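Local coordinates for putative capsular polysaccharide biosynthesis protein (Streptococcus pneumoniae serotype 4, PDB 6EWQ) that probably acts as a pyridoxal-phosphate-dependent aminotransferase of the DegT/DnrJ/EryC1 family, likely serving capsular polysaccharide synthesis, at residues I173-A178 with D195-S200. Residues are numbered along the deposited sequence; the frame is centred on the assembly and turned at random.
Sequences IVSDSA and DFTSFS. With PLP (pyridoxal-5'-phosphate), chain E.
The backbone N of I173 points almost straight at D195 OD2, 2.8 Å away, and meets the anti lone pair of that carboxylate, which also forms a salt bridge with R170. From there a parallel ladder runs between strands 172-176 and 196-200, neighbours in the seven-stranded sheet of the fold-type I, aspartate aminotransferase-like large domain. It illustrates how such a sheet delivers cofactor-binding groups from the C-terminal ends of its strands. S175 is bonded to strand 196-200 through both its N and its O: N donates to F196 O (2.7 Å), and O accepts from S198 N at 3.0 Å. The S177 N to S198 O bond is weak. Next to it a water accepts from S200 N (2.6 Å) and lies within hydrogen-bonding distance of the carbonyl oxygens of S177 and A178, more acceptors than it has protons for.

At this end sits pyridoxal phosphate. D176 CG lies anti to the backbone N (chi1 -174°), which sends the carboxylate forward to the pyridine nitrogen: OD2 comes within 2.9 Å of PLP N1 and is hydrogen-bonded to S93 OG, an arrangement that, as in related enzymes, would favour a protonated ring. OD1 accepts from A178 N in an Asx turn, a second bond that would help fix the rotation of the carboxylate, while the A178 methyl packs against the ring at C2 and C3. S200 lies beside the phosphate; A64 N and T65 OG1 are also hydrogen-bonded to the cofactor.

Packing differs between the faces. V174 CG1 rests on F196 CB beside helix 64-75. On the other face S177 OG donates a very short bond to S175 OG within the same segment, and S175 OG is also hydrogen-bonded to E136. T197 CG2 sits over one face of the F199 ring, offset toward its rim, while touching S177 OG at 3.2 Å.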
# COMPACT_ATOMS: atom_id res chain seq x y z
N ILE A 173 12.55 17.09 -12.06
CA ILE A 173 13.49 16.38 -11.16
C ILE A 173 12.76 15.94 -9.88
O ILE A 173 12.19 16.77 -9.17
CB ILE A 173 14.70 17.25 -10.80
CG1 ILE A 173 15.48 17.64 -12.06
CG2 ILE A 173 15.60 16.54 -9.80
CD1 ILE A 173 16.56 18.69 -11.84
N VAL A 174 12.75 14.63 -9.62
CA VAL A 174 12.01 14.01 -8.48
C VAL A 174 13.00 13.32 -7.57
O VAL A 174 13.56 12.29 -7.93
CB VAL A 174 10.95 12.99 -8.92
CG1 VAL A 174 10.23 12.42 -7.71
CG2 VAL A 174 9.95 13.63 -9.90
N SER A 175 13.24 13.89 -6.42
CA SER A 175 14.22 13.36 -5.51
C SER A 175 13.69 12.08 -4.76
O SER A 175 12.71 12.13 -4.01
CB SER A 175 14.64 14.42 -4.49
OG SER A 175 15.41 13.86 -3.41
N ASP A 176 14.41 10.98 -4.93
CA ASP A 176 14.34 9.87 -3.99
C ASP A 176 15.15 10.22 -2.71
O ASP A 176 16.36 9.94 -2.60
CB ASP A 176 14.87 8.60 -4.64
CG ASP A 176 14.70 7.35 -3.76
OD1 ASP A 176 14.33 7.46 -2.57
OD2 ASP A 176 14.97 6.23 -4.26
N SER A 177 14.48 10.84 -1.75
CA SER A 177 15.08 11.16 -0.45
C SER A 177 14.61 10.13 0.65
O SER A 177 14.37 10.52 1.80
CB SER A 177 14.74 12.60 -0.03
OG SER A 177 15.22 13.54 -0.98
N ALA A 178 14.54 8.85 0.30
CA ALA A 178 14.25 7.84 1.29
C ALA A 178 15.24 7.93 2.51
O ALA A 178 14.85 7.65 3.64
CB ALA A 178 14.30 6.46 0.67
N ASP A 195 12.08 19.18 -7.81
CA ASP A 195 10.67 19.54 -8.11
C ASP A 195 9.67 18.75 -7.23
O ASP A 195 8.79 19.33 -6.62
CB ASP A 195 10.35 19.40 -9.60
CG ASP A 195 11.23 20.28 -10.47
OD1 ASP A 195 11.23 21.51 -10.23
OD2 ASP A 195 11.98 19.74 -11.33
N PHE A 196 9.82 17.43 -7.19
CA PHE A 196 9.09 16.61 -6.20
C PHE A 196 10.07 15.83 -5.36
O PHE A 196 11.17 15.53 -5.79
CB PHE A 196 8.13 15.65 -6.85
CG PHE A 196 7.06 16.32 -7.60
CD1 PHE A 196 7.32 16.89 -8.85
CD2 PHE A 196 5.80 16.45 -7.07
CE1 PHE A 196 6.32 17.54 -9.55
CE2 PHE A 196 4.79 17.08 -7.78
CZ PHE A 196 5.05 17.61 -9.04
N THR A 197 9.65 15.46 -4.17
CA THR A 197 10.51 14.61 -3.31
C THR A 197 9.66 13.60 -2.62
O THR A 197 8.61 13.97 -2.12
CB THR A 197 11.28 15.47 -2.30
OG1 THR A 197 12.14 16.39 -3.02
CG2 THR A 197 12.17 14.59 -1.34
N SER A 198 10.11 12.33 -2.61
CA SER A 198 9.52 11.27 -1.78
C SER A 198 10.43 10.91 -0.61
O SER A 198 11.64 10.79 -0.78
CB SER A 198 9.29 9.99 -2.56
OG SER A 198 10.51 9.48 -2.96
N PHE A 199 9.84 10.69 0.56
CA PHE A 199 10.58 10.27 1.76
C PHE A 199 10.08 8.91 2.27
O PHE A 199 8.93 8.55 2.06
CB PHE A 199 10.36 11.26 2.90
CG PHE A 199 10.92 12.62 2.67
CD1 PHE A 199 12.28 12.86 2.84
CD2 PHE A 199 10.10 13.66 2.27
CE1 PHE A 199 12.82 14.14 2.64
CE2 PHE A 199 10.63 14.96 2.07
CZ PHE A 199 11.99 15.18 2.23
N SER A 200 10.94 8.17 2.98
CA SER A 200 10.58 6.85 3.53
C SER A 200 10.65 6.88 5.03
O SER A 200 11.62 7.39 5.60
CB SER A 200 11.52 5.75 3.00
OG SER A 200 11.09 4.48 3.41
N1 PLP E . 14.54 4.37 -2.14
C2 PLP E . 15.59 4.05 -1.32
C2A PLP E . 16.95 4.55 -1.67
C3 PLP E . 15.36 3.24 -0.09
O3 PLP E . 16.33 2.89 0.77
C4 PLP E . 14.04 2.77 0.28
C4A PLP E . 13.85 1.93 1.59
C5 PLP E . 12.97 3.18 -0.72
C6 PLP E . 13.29 3.96 -1.86
C5A PLP E . 11.52 2.80 -0.54
O4P PLP E . 11.19 2.85 0.82
P PLP E . 9.81 2.27 1.35
O1P PLP E . 10.21 0.88 1.79
O2P PLP E . 8.97 2.24 0.11
O3P PLP E . 9.45 3.34 2.39
O HOH W 1 12.86 9.54 4.01